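Local coordinates for protein regulator of nonsense transcripts 2 (Homo sapiens, PDB 4CEM) that acts as a factor in nonsense-mediated mRNA decay, the pathway that degrades transcripts carrying premature stop codons, at residues A57-Q69 and A89-S101. Sequence-based numbering, arbitrary orientation.
Sequences AFVKKLKTITEQQ and AVASIVEAKLKIS
Ser92 reaches from one helix to the other here, its OG donating a hydrogen bond to the Val59 O at 2.7 Å. The hydroxyl comes from above the carbonyl plane, 37° out of it, with a C=O...donor angle of 140°. With OG beside its own backbone N and opposite the carbonyl carbon (chi1 -63°), it also lies near Glu88 O, one turn back, for a weak second bond. Replacing Ser92 by an alanine would probably cost Val59 O this cross-helix donor and leave the two helices joined there by apolar contact alone.

Apolar packing surrounds this bond and continues past the helix ends. Leu62 sets its CB against the CB of Ser92 at 3.8 Å, while its CD1 reaches the methyl of Ala89, also at 3.8 Å. Its other branch, CD2, faces Ile93 CG1. Farther on, past the helix ends, the Ile65 CB rests against Leu98 CD2 at 3.8 Å, and Ile65 CD1 turns back to Ile93 CG1 at 4.3 Å. Helix 103-116 touches Ile65, Ala89 and Leu98, and Phe152 of helix 143-158 packs on Ile93 and Leu98.

Toward solvent the contact becomes more polar. Lys63 lays CG on Ser92, 3.4 Å from OG, and runs alongside Glu95, both side chains pointing the same way. Lys63 NZ stays 4.6 Å from Glu95 OE1, too far for a salt bridge, although the opposite charges probably attract weakly. At the far end Glu67 brings its CB near the Ser101 backbone, but its carboxylate pairs with Arg70.

Segments 57-69 and 89-101 run in the same direction, each leaving its helix for an extended linker, with helix 70-79 intervening in sequence: the side-by-side helix stacking of the HEAT-like alpha-helical MIF4G fold.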
# COMPACT_ATOMS: atom_id res chain seq x y z
N ALA A 57 -5.37 -24.66 15.08
CA ALA A 57 -4.93 -25.00 13.73
C ALA A 57 -5.25 -23.85 12.78
O ALA A 57 -4.39 -23.38 12.04
CB ALA A 57 -5.60 -26.28 13.25
N PHE A 58 -6.49 -23.36 12.86
CA PHE A 58 -6.94 -22.29 11.99
C PHE A 58 -6.12 -21.02 12.20
O PHE A 58 -5.66 -20.42 11.22
CB PHE A 58 -8.43 -22.01 12.19
CG PHE A 58 -8.97 -21.00 11.22
CD1 PHE A 58 -9.00 -21.29 9.86
CD2 PHE A 58 -9.41 -19.76 11.66
CE1 PHE A 58 -9.48 -20.35 8.96
CE2 PHE A 58 -9.90 -18.83 10.76
CZ PHE A 58 -9.93 -19.13 9.40
N VAL A 59 -5.92 -20.63 13.46
CA VAL A 59 -5.10 -19.45 13.77
C VAL A 59 -3.71 -19.56 13.16
O VAL A 59 -3.12 -18.55 12.77
CB VAL A 59 -4.98 -19.21 15.29
CG1 VAL A 59 -3.88 -18.19 15.59
CG2 VAL A 59 -6.31 -18.75 15.85
N LYS A 60 -3.19 -20.77 13.06
CA LYS A 60 -1.87 -20.98 12.49
C LYS A 60 -1.89 -20.80 10.98
O LYS A 60 -0.99 -20.19 10.41
CB LYS A 60 -1.33 -22.36 12.84
CG LYS A 60 0.17 -22.49 12.62
CD LYS A 60 0.66 -23.87 13.01
CE LYS A 60 2.14 -24.04 12.70
NZ LYS A 60 2.61 -25.41 13.03
N LYS A 61 -2.93 -21.33 10.32
CA LYS A 61 -3.09 -21.16 8.88
C LYS A 61 -3.19 -19.69 8.49
O LYS A 61 -2.69 -19.29 7.43
CB LYS A 61 -4.33 -21.90 8.37
CG LYS A 61 -4.05 -23.34 7.99
CD LYS A 61 -5.30 -24.19 8.08
CE LYS A 61 -4.99 -25.65 7.82
NZ LYS A 61 -5.49 -26.53 8.92
N LEU A 62 -3.80 -18.89 9.35
CA LEU A 62 -3.90 -17.45 9.12
C LEU A 62 -2.54 -16.73 9.03
O LEU A 62 -2.49 -15.55 8.65
CB LEU A 62 -4.75 -16.79 10.21
CG LEU A 62 -6.26 -16.98 10.10
CD1 LEU A 62 -6.98 -16.49 11.36
CD2 LEU A 62 -6.79 -16.29 8.85
N LYS A 63 -1.45 -17.41 9.38
CA LYS A 63 -0.13 -16.79 9.27
C LYS A 63 0.39 -16.78 7.85
O LYS A 63 1.25 -15.98 7.53
CB LYS A 63 0.87 -17.47 10.21
CG LYS A 63 0.53 -17.24 11.67
CD LYS A 63 1.58 -17.77 12.63
CE LYS A 63 1.55 -17.00 13.95
NZ LYS A 63 1.80 -17.86 15.13
N THR A 64 -0.15 -17.64 7.00
CA THR A 64 0.26 -17.74 5.60
C THR A 64 -0.94 -17.61 4.67
O THR A 64 -1.24 -18.52 3.88
CB THR A 64 0.96 -19.09 5.34
OG1 THR A 64 0.08 -20.15 5.74
CG2 THR A 64 2.26 -19.18 6.14
N ILE A 65 -1.66 -16.50 4.77
CA ILE A 65 -2.87 -16.31 3.98
C ILE A 65 -2.50 -16.17 2.52
O ILE A 65 -1.58 -15.45 2.16
CB ILE A 65 -3.67 -15.07 4.43
CG1 ILE A 65 -4.28 -15.32 5.81
CG2 ILE A 65 -4.78 -14.76 3.43
CD1 ILE A 65 -4.89 -14.08 6.44
N THR A 66 -3.25 -16.86 1.67
CA THR A 66 -2.93 -16.98 0.26
C THR A 66 -4.20 -17.01 -0.57
O THR A 66 -5.20 -17.59 -0.15
CB THR A 66 -2.12 -18.25 0.06
OG1 THR A 66 -0.74 -17.93 0.19
CG2 THR A 66 -2.38 -18.87 -1.29
N GLU A 67 -4.16 -16.38 -1.74
CA GLU A 67 -5.34 -16.23 -2.59
C GLU A 67 -5.99 -17.57 -2.89
O GLU A 67 -7.21 -17.70 -2.85
CB GLU A 67 -5.00 -15.51 -3.91
CG GLU A 67 -6.17 -15.33 -4.88
CD GLU A 67 -7.48 -14.89 -4.23
OE1 GLU A 67 -7.50 -13.90 -3.45
OE2 GLU A 67 -8.52 -15.52 -4.50
N GLN A 68 -5.19 -18.59 -3.16
CA GLN A 68 -5.74 -19.90 -3.50
C GLN A 68 -6.30 -20.65 -2.28
O GLN A 68 -6.74 -21.80 -2.40
CB GLN A 68 -4.75 -20.76 -4.31
CG GLN A 68 -3.26 -20.55 -4.02
CD GLN A 68 -2.68 -19.30 -4.68
OE1 GLN A 68 -2.02 -18.48 -4.02
NE2 GLN A 68 -2.94 -19.13 -5.98
N GLN A 69 -6.29 -20.01 -1.11
CA GLN A 69 -6.97 -20.54 0.07
C GLN A 69 -8.26 -19.81 0.42
O GLN A 69 -8.92 -20.14 1.41
CB GLN A 69 -6.06 -20.50 1.29
CG GLN A 69 -4.73 -21.18 1.10
CD GLN A 69 -3.93 -21.19 2.38
OE1 GLN A 69 -2.88 -20.56 2.47
NE2 GLN A 69 -4.45 -21.89 3.40
N ALA A 89 -5.80 -14.80 16.48
CA ALA A 89 -6.09 -14.69 15.05
C ALA A 89 -5.65 -13.34 14.50
O ALA A 89 -5.06 -13.26 13.42
CB ALA A 89 -7.58 -14.90 14.81
N VAL A 90 -5.93 -12.28 15.24
CA VAL A 90 -5.47 -10.95 14.85
C VAL A 90 -3.95 -10.92 14.72
O VAL A 90 -3.42 -10.36 13.75
CB VAL A 90 -5.95 -9.89 15.87
CG1 VAL A 90 -5.20 -8.59 15.69
CG2 VAL A 90 -7.45 -9.67 15.72
N ALA A 91 -3.24 -11.53 15.67
CA ALA A 91 -1.78 -11.55 15.66
C ALA A 91 -1.21 -12.26 14.43
O ALA A 91 -0.28 -11.77 13.80
CB ALA A 91 -1.25 -12.20 16.93
N SER A 92 -1.78 -13.42 14.08
CA SER A 92 -1.39 -14.14 12.86
C SER A 92 -1.57 -13.25 11.63
O SER A 92 -0.68 -13.13 10.80
CB SER A 92 -2.23 -15.41 12.70
OG SER A 92 -2.01 -16.31 13.76
N ILE A 93 -2.73 -12.61 11.53
CA ILE A 93 -3.06 -11.72 10.41
C ILE A 93 -2.07 -10.56 10.28
O ILE A 93 -1.62 -10.26 9.18
CB ILE A 93 -4.51 -11.18 10.54
CG1 ILE A 93 -5.53 -12.30 10.31
CG2 ILE A 93 -4.76 -10.04 9.56
CD1 ILE A 93 -6.93 -11.96 10.77
N VAL A 94 -1.71 -9.92 11.38
CA VAL A 94 -0.79 -8.78 11.31
C VAL A 94 0.64 -9.20 10.95
O VAL A 94 1.33 -8.49 10.22
CB VAL A 94 -0.78 -7.97 12.62
CG1 VAL A 94 0.26 -6.86 12.55
CG2 VAL A 94 -2.16 -7.40 12.89
N GLU A 95 1.08 -10.36 11.44
CA GLU A 95 2.45 -10.83 11.18
C GLU A 95 2.61 -11.49 9.81
O GLU A 95 3.67 -11.42 9.21
CB GLU A 95 2.88 -11.80 12.28
CG GLU A 95 3.00 -11.17 13.67
CD GLU A 95 2.72 -12.13 14.82
OE1 GLU A 95 2.38 -13.32 14.57
OE2 GLU A 95 2.82 -11.69 15.99
N ALA A 96 1.55 -12.14 9.32
CA ALA A 96 1.60 -12.85 8.05
C ALA A 96 2.25 -12.03 6.93
O ALA A 96 1.99 -10.84 6.78
CB ALA A 96 0.19 -13.25 7.63
N LYS A 97 3.11 -12.68 6.15
CA LYS A 97 3.81 -12.02 5.05
C LYS A 97 3.03 -12.25 3.76
O LYS A 97 3.04 -13.33 3.19
CB LYS A 97 5.23 -12.58 4.92
CG LYS A 97 6.10 -12.30 6.13
CD LYS A 97 7.13 -13.40 6.36
CE LYS A 97 7.84 -13.24 7.69
NZ LYS A 97 8.59 -14.48 8.07
N LEU A 98 2.33 -11.21 3.32
CA LEU A 98 1.42 -11.30 2.18
C LEU A 98 2.09 -10.78 0.92
O LEU A 98 2.71 -9.73 0.93
CB LEU A 98 0.17 -10.47 2.45
CG LEU A 98 -0.70 -10.86 3.64
CD1 LEU A 98 -1.61 -9.71 4.06
CD2 LEU A 98 -1.51 -12.10 3.31
N LYS A 99 1.95 -11.51 -0.18
CA LYS A 99 2.33 -10.98 -1.47
C LYS A 99 1.30 -9.96 -1.92
O LYS A 99 0.14 -9.98 -1.49
CB LYS A 99 2.43 -12.08 -2.52
CG LYS A 99 3.45 -13.16 -2.21
CD LYS A 99 3.19 -14.41 -3.03
CE LYS A 99 3.72 -15.65 -2.33
NZ LYS A 99 2.72 -16.75 -2.40
N ILE A 100 1.72 -9.09 -2.83
CA ILE A 100 0.84 -8.09 -3.41
C ILE A 100 -0.51 -8.71 -3.78
O ILE A 100 -1.56 -8.15 -3.49
CB ILE A 100 1.50 -7.46 -4.66
CG1 ILE A 100 2.79 -6.70 -4.28
CG2 ILE A 100 0.53 -6.51 -5.35
CD1 ILE A 100 3.96 -6.98 -5.19
N SER A 101 -0.48 -9.90 -4.39
CA SER A 101 -1.69 -10.55 -4.89
C SER A 101 -2.54 -11.26 -3.82
O SER A 101 -3.62 -11.75 -4.13
CB SER A 101 -1.32 -11.58 -5.97
OG SER A 101 -0.55 -12.65 -5.44